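Local coordinates for BauA (Acinetobacter baumannii, PDB 6HCP), which serves as the outer-membrane receptor for ferric preacinetobactin and probably imports this iron-siderophore complex as a TonB-dependent transporter, at residues Q76-T81 against T697-V702; D183-G188 against M209-D214. All coordinates share one frame; numbering follows the deposited sequence. Where two conformers were deposited one is given.

In the fold
Both interactions lie at the wall of the beta-barrel, their centres about 11 Å apart and on the same side of the chain's centre. Interaction 1 brings the plug loop 76-81, between helices 69-75 and 81-84, against the final strand 697-705; interaction 2 pairs strands 184-196 and 202-212, an early hairpin of the barrel. Along the chain interaction 2 comes between 76-81 and 697-702, nested within the long loop that interaction 1 closes. Strand 173-181 pairs with both 184-196 and 697-705, so first and last strands meet here and shut the barrel. K78 belongs to interaction 1 yet packs on Q185 and R211 of interaction 2, so one plug loop rests against neighbouring parts of the wall.

Interaction 1 of 2, residues Q76-T81 against T697-V702. With C8E ((hydroxyethyloxy)tri(ethyloxy)octane), chain B.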
loop_
_atom_site.group_PDB
_atom_site.type_symbol
_atom_site.label_atom_id
_atom_site.label_comp_id
_atom_site.label_asym_id
_atom_site.label_seq_id
_atom_site.Cartn_x
_atom_site.Cartn_y
_atom_site.Cartn_z
ATOM N N GLN A 76 9.176 -18.411 -0.700
ATOM C CA GLN A 76 10.071 -17.904 0.371
ATOM C C GLN A 76 9.533 -18.360 1.743
ATOM O O GLN A 76 9.530 -17.605 2.727
ATOM C CB GLN A 76 10.234 -16.374 0.296
ATOM C CG GLN A 76 10.627 -15.855 -1.089
ATOM C CD GLN A 76 11.128 -14.420 -1.066
ATOM O OE1 GLN A 76 12.021 -14.067 -0.313
ATOM N NE2 GLN A 76 10.440 -13.549 -1.781
ATOM N N ALA A 77 9.117 -19.625 1.812
ATOM C CA ALA A 77 8.496 -20.191 2.998
ATOM C C ALA A 77 9.501 -20.229 4.153
ATOM O O ALA A 77 10.632 -20.728 4.020
ATOM C CB ALA A 77 7.962 -21.570 2.678
ATOM N N LYS A 78 9.061 -19.724 5.300
ATOM C CA LYS A 78 9.876 -19.594 6.491
ATOM C C LYS A 78 9.581 -20.743 7.475
ATOM O O LYS A 78 10.278 -20.909 8.467
ATOM C CB LYS A 78 9.586 -18.240 7.138
ATOM C CG LYS A 78 9.854 -17.015 6.263
ATOM C CD LYS A 78 11.317 -16.591 6.239
ATOM C CE LYS A 78 11.612 -15.375 5.368
ATOM N NZ LYS A 78 11.484 -15.694 3.925
ATOM N N ASP A 79 8.480 -21.468 7.247
ATOM C CA ASP A 79 8.094 -22.586 8.102
ATOM C C ASP A 79 7.197 -23.526 7.298
ATOM O O ASP A 79 6.954 -23.300 6.120
ATOM C CB ASP A 79 7.458 -22.093 9.406
ATOM C CG ASP A 79 6.129 -21.367 9.252
ATOM O OD1 ASP A 79 5.469 -21.568 8.225
ATOM O OD2 ASP A 79 5.799 -20.554 10.145
ATOM N N ILE A 80 6.836 -24.671 7.891
ATOM C CA ILE A 80 6.144 -25.702 7.154
ATOM C C ILE A 80 4.728 -25.237 6.798
ATOM O O ILE A 80 4.234 -25.534 5.717
ATOM C CB ILE A 80 6.138 -27.026 7.940
ATOM C CG1 ILE A 80 7.565 -27.548 8.130
ATOM C CG2 ILE A 80 5.256 -28.029 7.228
ATOM C CD1 ILE A 80 8.346 -27.690 6.835
ATOM N N THR A 81 4.122 -24.436 7.683
ATOM C CA THR A 81 2.763 -23.902 7.449
ATOM C C THR A 81 2.713 -23.145 6.115
ATOM O O THR A 81 1.762 -23.266 5.350
ATOM C CB THR A 81 2.327 -22.972 8.591
ATOM O OG1 THR A 81 2.346 -23.720 9.809
ATOM C CG2 THR A 81 0.944 -22.403 8.365
ATOM N N THR A 697 3.225 -8.401 4.770
ATOM C CA THR A 697 4.595 -8.803 4.993
ATOM C C THR A 697 5.290 -8.829 3.623
ATOM O O THR A 697 4.792 -9.447 2.679
ATOM C CB THR A 697 4.680 -10.175 5.697
ATOM O OG1 THR A 697 4.068 -10.115 6.988
ATOM C CG2 THR A 697 6.100 -10.651 5.866
ATOM N N TYR A 698 6.439 -8.139 3.538
ATOM C CA TYR A 698 7.246 -8.077 2.297
ATOM C C TYR A 698 8.419 -9.055 2.418
ATOM O O TYR A 698 9.057 -9.120 3.463
ATOM C CB TYR A 698 7.770 -6.654 2.055
ATOM C CG TYR A 698 6.741 -5.540 1.999
ATOM C CD1 TYR A 698 6.210 -4.984 3.154
ATOM C CD2 TYR A 698 6.353 -4.981 0.794
ATOM C CE1 TYR A 698 5.279 -3.954 3.110
ATOM C CE2 TYR A 698 5.383 -3.990 0.730
ATOM C CZ TYR A 698 4.887 -3.437 1.893
ATOM O OH TYR A 698 4.012 -2.381 1.864
ATOM N N MET A 699 8.693 -9.814 1.354
ATOM C CA MET A 699 9.835 -10.737 1.320
ATOM C C MET A 699 10.596 -10.580 -0.000
ATOM O O MET A 699 9.987 -10.569 -1.078
ATOM C CB MET A 699 9.381 -12.194 1.457
ATOM C CG MET A 699 8.669 -12.498 2.790
ATOM S SD MET A 699 8.369 -14.270 2.943
ATOM C CE MET A 699 7.247 -14.339 4.346
ATOM N N LEU A 700 11.926 -10.458 0.105
ATOM C CA LEU A 700 12.810 -10.449 -1.069
ATOM C C LEU A 700 13.867 -11.541 -0.928
ATOM O O LEU A 700 14.395 -11.733 0.154
ATOM C CB LEU A 700 13.495 -9.086 -1.178
ATOM C CG LEU A 700 12.558 -7.879 -1.293
ATOM C CD1 LEU A 700 13.334 -6.578 -1.123
ATOM C CD2 LEU A 700 11.805 -7.895 -2.611
ATOM N N SER A 701 14.225 -12.168 -2.054
ATOM C CA SER A 701 15.379 -13.026 -2.063
ATOM C C SER A 701 16.090 -12.954 -3.413
ATOM O O SER A 701 15.466 -12.740 -4.450
ATOM C CB SER A 701 15.044 -14.457 -1.686
ATOM O OG SER A 701 14.283 -15.111 -2.677
ATOM N N VAL A 702 17.394 -13.255 -3.366
ATOM C CA VAL A 702 18.242 -13.368 -4.542
ATOM C C VAL A 702 19.116 -14.613 -4.382
ATOM O O VAL A 702 19.759 -14.767 -3.351
ATOM C CB VAL A 702 19.118 -12.114 -4.711
ATOM C CG1 VAL A 702 20.066 -12.249 -5.892
ATOM C CG2 VAL A 702 18.271 -10.858 -4.836
HETATM C C2 C8E B . 0.054 -2.910 -4.084
HETATM C C3 C8E B . -0.329 -1.562 -3.469
HETATM C C4 C8E B . -1.309 -1.721 -2.299
HETATM C C5 C8E B . -1.619 -0.392 -1.594
HETATM C C6 C8E B . -0.477 0.192 -0.759
HETATM C C7 C8E B . 0.082 -0.832 0.222
HETATM C C8 C8E B . 1.307 -1.540 -0.357
HETATM O O9 C8E B . 2.083 -0.581 -1.078
HETATM C C10 C8E B . 3.306 -1.118 -1.567
HETATM C C11 C8E B . 3.545 -0.578 -2.969
HETATM O O12 C8E B . 3.854 -1.663 -3.849
HETATM C C13 C8E B . 3.919 -1.261 -5.222
HETATM C C14 C8E B . 5.108 -1.907 -5.936
HETATM O O15 C8E B . 5.459 -3.148 -5.311
HETATM C C16 C8E B . 6.640 -3.100 -4.502
HETATM C C17 C8E B . 7.312 -4.474 -4.444
HETATM O O18 C8E B . 8.220 -4.521 -3.339
HETATM C C19 C8E B . 8.783 -5.816 -3.152
HETATM C C20 C8E B . 8.622 -6.269 -1.701
#
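Q76, the residue at which the chain leaves helix 69-75 in a Schellman motif, faces M699 of the last barrel strand with 7.2 Å between their CA atoms, so side chains must bridge the gap. The Q76 side chain runs extended beyond CG (chi2 -165°) and slides past that of M699 in the opposite direction, bringing its amide to the strand backbone. There NE2 gives a weak, bent hydrogen bond to O of M699 (3.1 Å, 148° at the hydrogen), while its stronger partner is N672 on the adjoining strand 665-674. The other branch of the amide, OE1, packs 3.2 Å from C of L700 and 3.3 Å from CB of S701. M699 points back at the loop: its SD lies 3.5 Å from O of Q76. K78 meets it tip to tip, NZ packing 3.6 Å from the same SD. Bends at chi2 and chi4 fold the lysine over, and NZ donates its hydrogen bond to O of Q76 at 3.0 Å, closing a side-chain-to-backbone ring within the loop, beside the sulfur. M699 and S701 therefore face the plug, whereas Y698 and L700 turn to the outer surface, where C20 of a bound C8E detergent lies near the plane of the Y698 ring, at its edge, and 3.7 Å from CD2 of L700. The strand belongs to the predicted TonB C-terminal box. With one weak bond and sulfur-to-polar packing carrying the direct contact, plug and wall meet here through side chains resting on the other segment's backbone, backed by the firmer bond of Q76 to N672.

Interaction 2 of 2, residues D183-G188 against M209-D214; sequences DAQFGG and MYRDGD. With C8E ((hydroxyethyloxy)tri(ethyloxy)octane), chain C; C8E ((hydroxyethyloxy)tri(ethyloxy)octane), chain D.
F186 and D212 exchange two backbone hydrogen bonds, as do G188 and Y210, in the antiparallel hairpin segments 184-188 and 209-212, axes 4.6 Å apart at closest. This is the tight part. Between those pairs, at the non-hydrogen-bonded position, the strands draw together until G187 CA lies 3.6 Å from R211 CB, the glycine leaving room for the arginine to rise beside it. On the plug-facing side R211 and Q185 cross obliquely, with amide and guanidinium planes 49° apart. The contact is made by the aliphatic part of the arginine, CD resting 3.3 Å from Q185 OE1. CG of Q185 is anti to its backbone N (chi1 -165°), and the extended chain beyond leads to the amide. Water 2 joins the two ends: it accepts from Q185 NE2 at 2.8 Å and from R211 NE at 2.7 Å, lying in the guanidinium plane. Q185 NE2 also reaches O of K222. Toward the corner at G213 one direct bond remains, A184 N to D214 O (2.9 Å), and water 1 stands between A184 O and D214 N in place of a second. On the outer face a C8E detergent lies over the F186 ring, its C5 3.7 Å above the plane at the centre, and T650 of the second subunit packs nearby. The F186 ring thus offers hydrocarbon to the detergent on a face it shares with Y210, D212 and D214, while inside, the buried R211, its NE held by water, ties barrel to plug by a salt bridge to E133 and a hydrogen bond to S131.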
loop_
_atom_site.group_PDB
_atom_site.type_symbol
_atom_site.label_atom_id
_atom_site.label_comp_id
_atom_site.label_asym_id
_atom_site.label_seq_id
_atom_site.Cartn_x
_atom_site.Cartn_y
_atom_site.Cartn_z
ATOM N N ASP A 183 10.132 -6.006 8.829
ATOM C CA ASP A 183 10.658 -4.680 8.507
ATOM C C ASP A 183 12.179 -4.701 8.274
ATOM O O ASP A 183 12.711 -3.790 7.622
ATOM C CB ASP A 183 10.349 -3.699 9.637
ATOM C CG ASP A 183 8.917 -3.205 9.659
ATOM O OD1 ASP A 183 8.279 -3.311 8.621
ATOM O OD2 ASP A 183 8.489 -2.691 10.713
ATOM N N ALA A 184 12.924 -5.563 8.972
ATOM C CA ALA A 184 14.401 -5.508 8.889
ATOM C C ALA A 184 15.055 -6.862 9.182
ATOM O O ALA A 184 16.056 -6.927 9.895
ATOM C CB ALA A 184 14.934 -4.428 9.810
ATOM N N GLN A 185 14.473 -7.944 8.659
ATOM C CA GLN A 185 15.062 -9.263 8.854
ATOM C C GLN A 185 15.932 -9.606 7.647
ATOM O O GLN A 185 15.450 -9.681 6.534
ATOM C CB GLN A 185 14.012 -10.362 9.022
ATOM C CG GLN A 185 14.639 -11.632 9.580
ATOM C CD GLN A 185 13.836 -12.873 9.297
ATOM O OE1 GLN A 185 13.510 -13.162 8.147
ATOM N NE2 GLN A 185 13.582 -13.645 10.352
ATOM N N PHE A 186 17.217 -9.849 7.904
ATOM C CA PHE A 186 18.138 -10.208 6.854
ATOM C C PHE A 186 18.678 -11.610 7.113
ATOM O O PHE A 186 18.967 -11.958 8.246
ATOM C CB PHE A 186 19.310 -9.228 6.796
ATOM C CG PHE A 186 18.888 -7.851 6.362
ATOM C CD1 PHE A 186 18.720 -7.563 5.015
ATOM C CD2 PHE A 186 18.572 -6.892 7.299
ATOM C CE1 PHE A 186 18.256 -6.316 4.618
ATOM C CE2 PHE A 186 18.173 -5.627 6.896
ATOM C CZ PHE A 186 17.979 -5.359 5.566
ATOM N N GLY A 187 18.976 -12.323 6.033
ATOM C CA GLY A 187 19.528 -13.654 6.192
ATOM C C GLY A 187 20.240 -14.137 4.958
ATOM O O GLY A 187 20.291 -13.475 3.910
ATOM N N GLY A 188 20.770 -15.351 5.084
ATOM C CA GLY A 188 21.326 -16.032 3.961
ATOM C C GLY A 188 21.228 -17.525 4.146
ATOM O O GLY A 188 21.152 -18.018 5.289
ATOM N N MET A 209 21.837 -21.862 7.143
ATOM C CA MET A 209 20.931 -20.714 7.047
ATOM C C MET A 209 20.973 -19.941 8.358
ATOM O O MET A 209 21.142 -20.493 9.461
ATOM C CB MET A 209 19.512 -21.179 6.709
ATOM C CG MET A 209 18.446 -20.066 6.706
ATOM S SD MET A 209 17.918 -19.640 8.363
ATOM C CE MET A 209 16.963 -21.090 8.833
ATOM N N TYR A 210 20.966 -18.616 8.223
ATOM C CA TYR A 210 20.853 -17.734 9.356
ATOM C C TYR A 210 19.984 -16.559 8.918
ATOM O O TYR A 210 20.178 -16.034 7.846
ATOM C CB TYR A 210 22.218 -17.216 9.832
ATOM C CG TYR A 210 22.154 -16.287 11.018
ATOM C CD1 TYR A 210 21.711 -16.752 12.240
ATOM C CD2 TYR A 210 22.446 -14.935 10.921
ATOM C CE1 TYR A 210 21.573 -15.924 13.336
ATOM C CE2 TYR A 210 22.302 -14.084 12.010
ATOM C CZ TYR A 210 21.897 -14.588 13.234
ATOM O OH TYR A 210 21.730 -13.812 14.349
ATOM N N ARG A 211 19.051 -16.150 9.770
ATOM C CA ARG A 211 18.398 -14.877 9.557
ATOM C C ARG A 211 18.018 -14.273 10.898
ATOM O O ARG A 211 17.814 -14.979 11.889
ATOM C CB ARG A 211 17.228 -15.003 8.576
ATOM C CG ARG A 211 16.144 -15.971 8.979
ATOM C CD ARG A 211 15.119 -16.085 7.862
ATOM N NE ARG A 211 14.187 -17.111 8.253
ATOM C CZ ARG A 211 14.217 -18.368 7.824
ATOM N NH1 ARG A 211 13.389 -19.242 8.371
ATOM N NH2 ARG A 211 14.962 -18.697 6.779
ATOM N N ASP A 212 17.964 -12.935 10.931
ATOM C CA ASP A 212 17.717 -12.256 12.169
ATOM C C ASP A 212 17.251 -10.837 11.859
ATOM O O ASP A 212 17.715 -10.224 10.898
ATOM C CB ASP A 212 18.997 -12.212 13.023
ATOM C CG ASP A 212 18.823 -11.642 14.418
ATOM O OD1 ASP A 212 17.850 -12.028 15.090
ATOM O OD2 ASP A 212 19.576 -10.697 14.751
ATOM N N GLY A 213 16.374 -10.319 12.721
ATOM C CA GLY A 213 15.989 -8.921 12.702
ATOM C C GLY A 213 14.502 -8.730 12.920
ATOM O O GLY A 213 13.724 -9.692 13.008
ATOM N N ASP A 214 14.100 -7.459 12.909
ATOM C CA ASP A 214 12.736 -7.035 13.100
ATOM C C ASP A 214 11.841 -7.651 12.036
ATOM O O ASP A 214 12.132 -7.586 10.849
ATOM C CB ASP A 214 12.618 -5.514 13.004
ATOM C CG ASP A 214 13.274 -4.790 14.153
ATOM O OD1 ASP A 214 13.525 -5.437 15.178
ATOM O OD2 ASP A 214 13.370 -3.564 14.068
HETATM C C1 C8E C . 22.975 -4.906 1.535
HETATM C C2 C8E C . 22.053 -3.936 2.236
HETATM C C3 C8E C . 21.419 -4.539 3.489
HETATM C C4 C8E C . 22.443 -5.255 4.351
HETATM C C5 C8E C . 21.981 -5.418 5.791
HETATM C C6 C8E C . 23.063 -6.118 6.602
HETATM C C7 C8E C . 22.559 -6.701 7.921
HETATM C C8 C8E C . 21.990 -5.612 8.820
HETATM O O9 C8E C . 22.686 -5.573 10.065
HETATM C C1 C8E D . 22.709 -22.845 16.540
HETATM C C2 C8E D . 22.004 -23.474 15.358
HETATM C C3 C8E D . 22.933 -23.778 14.181
HETATM C C4 C8E D . 23.721 -22.552 13.725
HETATM C C5 C8E D . 24.358 -22.768 12.351
HETATM C C6 C8E D . 24.555 -21.446 11.618
HETATM C C7 C8E D . 24.962 -21.648 10.163
HETATM C C8 C8E D . 25.224 -20.303 9.488
HETATM O O9 C8E D . 24.987 -20.386 8.077
HETATM C C10 C8E D . 25.153 -19.149 7.385
HETATM C C11 C8E D . 25.292 -19.430 5.905
HETATM O O12 C8E D . 24.742 -18.346 5.169
HETATM O O HOH W 1 16.377 -5.507 12.793
HETATM O O HOH W 2 12.509 -16.270 10.236
#